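Local coordinates for protein hydrogen peroxide-inducible genes activator (Corynebacterium glutamicum, PDB 6G4R) that probably senses hydrogen peroxide and, as a LysR-type (OxyR-like) transcriptional regulator, controls genes of the peroxide response, at residues A[103-108]-A[204-209]; A[110-115]-A[303-308]. The protein carries 1 engineered substitution. All coordinates share one frame; numbering follows the deposited sequence.

Both contacts are buried and lie in the regulatory, substrate-binding domain, with centres about 16 Å apart. They share one continuous piece of chain: strand 98-104 runs through the loop of contact 1 straight into helix 109-123, which supplies the 110-115 half of contact 2, and Ile104 CD1 packs on Leu113 CD2 at 3.9 Å. Contact 1 joins a loop to the start of helix 206-212 at the peroxide pocket, and its two sides meet largely through the bound molecule, by two hydroxyls and, weakly, one backbone N-H. Contact 2 is helix-on-helix packing of small and apolar side chains with one polar bond, and its outer margin reaches solvent at Glu307.

Contact 1. Residues A[103-108]-A[204-209]; sequences GIIPTA and GHSLHD. Engineered in segment 204-209: Ser206 (natural residue Cys). With PEO (hydrogen peroxide), chain E.
Thr107 and Ser206 both turn their hydroxyls inward over their own backbones, OG1 and OG lying between the backbone N and the carbonyl carbon (chi1 58° and 59°), so that the two oxygens converge on one peroxide from across the cleft. The site belongs to the LysR substrate-binding domain, a periplasmic-binding-protein-like fold: one wall is the loop between strand 98-104 and helix 109-123, the other the turn leading into the short helix 206-212. No direct hydrogen bond joins these walls; hydrogen peroxide spans them. Thr107 OG1 and Ser206 OG each hydrogen-bond its O1 at 2.8 Å. The backbone N of Ser206 adds a weak, strongly bent third bond of 3.2 Å to O1.

Carbon atoms approach O2 closely. Pro106 CD and the Thr107 methyl CG2 each come to 3.3 Å from it. O2 also lies at the edge of the His205 ring, near its plane, 3.4 Å from CD2; that ring is carried on a side chain whose CG stands anti to the carbonyl carbon. Arg278 hydrogen-bonds Thr107 OG1, a second-shell bond that probably helps to fix the hydroxyl. Ser206 is an engineered residue where the natural protein has Cys, consistent with the peroxide-reactive cysteine of OxyR proteins; the bound peroxide probably marks the approach to that group. The terminal methyl CD1 of Ile105 lies 3.9 Å from Ser206 OG. An apolar contact completes the crossing, the Thr107 methyl CG2 resting 4.2 Å from Leu207 CB.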
# COMPACT_ATOMS: atom_id res chain seq x y z
N GLY A 103 -5.25 -13.86 6.38
CA GLY A 103 -4.19 -13.06 5.78
C GLY A 103 -2.89 -13.27 6.54
O GLY A 103 -2.87 -13.25 7.77
N ILE A 104 -1.82 -13.48 5.79
CA ILE A 104 -0.50 -13.75 6.36
C ILE A 104 0.52 -12.84 5.70
O ILE A 104 0.48 -12.63 4.48
CB ILE A 104 -0.10 -15.23 6.19
CG1 ILE A 104 -1.24 -16.15 6.61
CG2 ILE A 104 1.14 -15.53 7.02
CD1 ILE A 104 -0.95 -17.62 6.38
N ILE A 105 1.43 -12.29 6.50
CA ILE A 105 2.51 -11.45 6.00
C ILE A 105 3.46 -12.31 5.17
O ILE A 105 3.58 -13.52 5.43
CB ILE A 105 3.24 -10.75 7.15
CG1 ILE A 105 3.72 -11.76 8.19
CG2 ILE A 105 2.34 -9.70 7.80
CD1 ILE A 105 4.46 -11.15 9.36
N PRO A 106 4.16 -11.75 4.18
CA PRO A 106 4.96 -12.59 3.28
C PRO A 106 6.18 -13.21 3.94
O PRO A 106 6.67 -14.24 3.45
CB PRO A 106 5.38 -11.63 2.16
CG PRO A 106 4.50 -10.42 2.31
CD PRO A 106 4.15 -10.34 3.76
N THR A 107 6.70 -12.64 5.03
CA THR A 107 7.85 -13.22 5.70
C THR A 107 7.48 -14.37 6.63
O THR A 107 8.36 -14.91 7.31
CB THR A 107 8.61 -12.15 6.49
OG1 THR A 107 7.72 -11.54 7.44
CG2 THR A 107 9.16 -11.09 5.56
N ALA A 108 6.21 -14.76 6.67
CA ALA A 108 5.76 -15.89 7.47
C ALA A 108 4.90 -16.88 6.70
O ALA A 108 4.80 -18.04 7.13
CB ALA A 108 4.97 -15.40 8.70
N GLY A 204 7.58 -1.42 3.20
CA GLY A 204 6.30 -1.95 3.61
C GLY A 204 6.34 -3.28 4.32
O GLY A 204 5.31 -3.73 4.83
N HIS A 205 7.51 -3.93 4.36
CA HIS A 205 7.67 -5.21 5.04
C HIS A 205 7.92 -4.96 6.53
O HIS A 205 8.75 -4.12 6.89
CB HIS A 205 8.80 -6.02 4.42
CG HIS A 205 8.47 -6.57 3.06
ND1 HIS A 205 8.64 -5.85 1.90
CD2 HIS A 205 7.96 -7.77 2.69
CE1 HIS A 205 8.25 -6.58 0.87
NE2 HIS A 205 7.84 -7.75 1.32
N SER A 206 7.20 -5.70 7.38
CA SER A 206 7.37 -5.54 8.82
C SER A 206 8.75 -5.95 9.30
O SER A 206 9.20 -5.48 10.35
CB SER A 206 6.29 -6.33 9.57
OG SER A 206 6.36 -7.71 9.25
N LEU A 207 9.44 -6.82 8.55
CA LEU A 207 10.80 -7.19 8.91
C LEU A 207 11.78 -6.04 8.72
O LEU A 207 12.83 -6.02 9.36
CB LEU A 207 11.24 -8.40 8.08
CG LEU A 207 12.59 -9.06 8.40
CD1 LEU A 207 12.57 -9.63 9.81
CD2 LEU A 207 12.91 -10.14 7.39
N HIS A 208 11.44 -5.07 7.86
CA HIS A 208 12.31 -3.91 7.66
C HIS A 208 12.43 -3.07 8.93
O HIS A 208 13.51 -2.56 9.25
CB HIS A 208 11.79 -3.06 6.51
CG HIS A 208 12.64 -1.87 6.20
ND1 HIS A 208 13.84 -1.95 5.52
CD2 HIS A 208 12.45 -0.55 6.47
CE1 HIS A 208 14.36 -0.74 5.40
NE2 HIS A 208 13.53 0.12 5.96
N ASP A 209 11.33 -2.92 9.67
CA ASP A 209 11.37 -2.11 10.88
C ASP A 209 11.72 -2.91 12.12
O ASP A 209 12.11 -2.32 13.13
CB ASP A 209 10.02 -1.42 11.09
CG ASP A 209 9.53 -0.71 9.84
OD1 ASP A 209 8.94 -1.37 8.96
OD2 ASP A 209 9.75 0.52 9.72
O1 PEO E . 7.06 -8.90 6.86
O2 PEO E . 6.60 -8.97 5.53

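Contact 2. Residues A[110-115]-A[303-308]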
# COMPACT_ATOMS: atom_id res chain seq x y z
N PRO A 110 5.07 -18.61 3.55
CA PRO A 110 5.58 -19.86 2.98
C PRO A 110 6.25 -20.77 3.99
O PRO A 110 6.53 -21.94 3.67
CB PRO A 110 6.59 -19.38 1.93
CG PRO A 110 7.10 -18.11 2.49
CD PRO A 110 5.94 -17.47 3.20
N TYR A 111 6.50 -20.29 5.21
CA TYR A 111 7.13 -21.09 6.25
C TYR A 111 6.15 -21.63 7.27
O TYR A 111 6.48 -22.57 8.00
CB TYR A 111 8.21 -20.26 6.97
CG TYR A 111 9.04 -19.42 6.02
CD1 TYR A 111 9.61 -19.97 4.89
CD2 TYR A 111 9.22 -18.06 6.26
CE1 TYR A 111 10.36 -19.20 4.02
CE2 TYR A 111 9.97 -17.28 5.40
CZ TYR A 111 10.54 -17.85 4.28
OH TYR A 111 11.28 -17.08 3.42
N ILE A 112 4.94 -21.07 7.34
CA ILE A 112 3.91 -21.55 8.25
C ILE A 112 2.82 -22.35 7.53
O ILE A 112 2.15 -23.17 8.17
CB ILE A 112 3.28 -20.38 9.03
CG1 ILE A 112 2.64 -20.88 10.32
CG2 ILE A 112 2.26 -19.64 8.18
CD1 ILE A 112 3.63 -21.18 11.42
N LEU A 113 2.65 -22.15 6.22
CA LEU A 113 1.56 -22.81 5.50
C LEU A 113 1.68 -24.33 5.45
O LEU A 113 0.66 -25.01 5.66
CB LEU A 113 1.45 -22.22 4.09
CG LEU A 113 0.72 -20.89 3.97
CD1 LEU A 113 0.67 -20.43 2.52
CD2 LEU A 113 -0.68 -21.00 4.55
N PRO A 114 2.85 -24.93 5.15
CA PRO A 114 2.88 -26.41 5.02
C PRO A 114 2.34 -27.15 6.23
O PRO A 114 1.51 -28.06 6.07
CB PRO A 114 4.37 -26.69 4.79
CG PRO A 114 4.91 -25.45 4.19
CD PRO A 114 4.15 -24.33 4.83
N SER A 115 2.77 -26.79 7.44
CA SER A 115 2.23 -27.43 8.63
C SER A 115 0.81 -26.97 8.92
O SER A 115 -0.01 -27.77 9.40
CB SER A 115 3.14 -27.16 9.83
OG SER A 115 3.36 -25.78 9.99
N ARG A 303 0.57 -24.51 16.94
CA ARG A 303 1.09 -25.84 16.62
C ARG A 303 1.87 -25.83 15.32
O ARG A 303 2.93 -26.47 15.22
CB ARG A 303 -0.06 -26.84 16.54
CG ARG A 303 -0.72 -27.16 17.87
CD ARG A 303 -1.95 -28.01 17.66
NE ARG A 303 -1.65 -29.20 16.86
CZ ARG A 303 -2.57 -29.99 16.32
NH1 ARG A 303 -3.86 -29.71 16.49
NH2 ARG A 303 -2.21 -31.05 15.62
N ALA A 304 1.37 -25.11 14.31
CA ALA A 304 2.07 -25.05 13.03
C ALA A 304 3.43 -24.37 13.17
O ALA A 304 4.36 -24.67 12.40
CB ALA A 304 1.22 -24.31 12.00
N PHE A 305 3.58 -23.46 14.14
CA PHE A 305 4.86 -22.81 14.35
C PHE A 305 5.87 -23.75 14.99
O PHE A 305 7.05 -23.75 14.63
CB PHE A 305 4.68 -21.55 15.20
CG PHE A 305 5.96 -20.85 15.52
CD1 PHE A 305 6.71 -20.26 14.51
CD2 PHE A 305 6.42 -20.76 16.83
CE1 PHE A 305 7.90 -19.61 14.80
CE2 PHE A 305 7.60 -20.11 17.12
CZ PHE A 305 8.34 -19.53 16.11
N GLN A 306 5.42 -24.56 15.96
CA GLN A 306 6.33 -25.50 16.60
C GLN A 306 6.82 -26.57 15.63
O GLN A 306 7.95 -27.05 15.77
CB GLN A 306 5.64 -26.14 17.81
CG GLN A 306 5.43 -25.18 18.97
CD GLN A 306 4.64 -25.79 20.10
OE1 GLN A 306 4.69 -27.00 20.34
NE2 GLN A 306 3.87 -24.96 20.80
N GLU A 307 5.99 -26.95 14.65
CA GLU A 307 6.47 -27.84 13.60
C GLU A 307 7.48 -27.13 12.70
O GLU A 307 8.43 -27.76 12.22
CB GLU A 307 5.30 -28.37 12.77
CG GLU A 307 4.48 -29.44 13.48
CD GLU A 307 3.30 -29.91 12.65
OE1 GLU A 307 3.44 -30.00 11.41
OE2 GLU A 307 2.23 -30.20 13.24
N ALA A 308 7.29 -25.83 12.46
CA ALA A 308 8.24 -25.08 11.65
C ALA A 308 9.57 -24.91 12.38
O ALA A 308 10.64 -24.96 11.76
CB ALA A 308 7.66 -23.72 11.27
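Ala304 O is gripped from two sides: Ser115 OG, on the neighbouring helix, bonds it at 2.8 Å, and Ala308 N, one turn further along its own helix, at 3.2 Å. The two donors reach the oxygen from opposite faces of the carbonyl plane. The serine comes in well to the side of the C=O bond, at a C=O...OG angle of 111° and tilted somewhat off the plane, and the helical bond from Ala308 N is kept alongside it. With chi1 at 54° the hydroxyl is tucked over the serine's own backbone, the CB bond being directed at helix 291-313.

The helices lie almost crosswise, 109° between their directions, with axes of the short segments 8.3 Å apart. At this approach the side chains facing the first helix include the small Ala304 and Ala308: the methyl of Ala308 lies 3.7 Å from Tyr111 O. Ile112, its CG1 anti to the backbone N, places CD1 against the backbone at 304-305, 4.0 Å from Ala304 CB and 3.9 Å from Phe305 CB. This methyl also stands at the edge of the Phe305 ring, near its plane, while that ring stacks with Tyr168. At the solvent margin Glu307, extended beyond CG, brings its carboxylate beside the serine, OE1 3.3 Å from Ser115 CB, with no hydrogen bond between the two residues.

Further along the helix pair, Arg303 forms a salt bridge to Glu123. The C-terminal part of the domain thus packs on its first helix, an arrangement typical of the periplasmic-binding-protein-like fold of LysR regulators, in which the chain crosses to the second lobe and returns to complete the first.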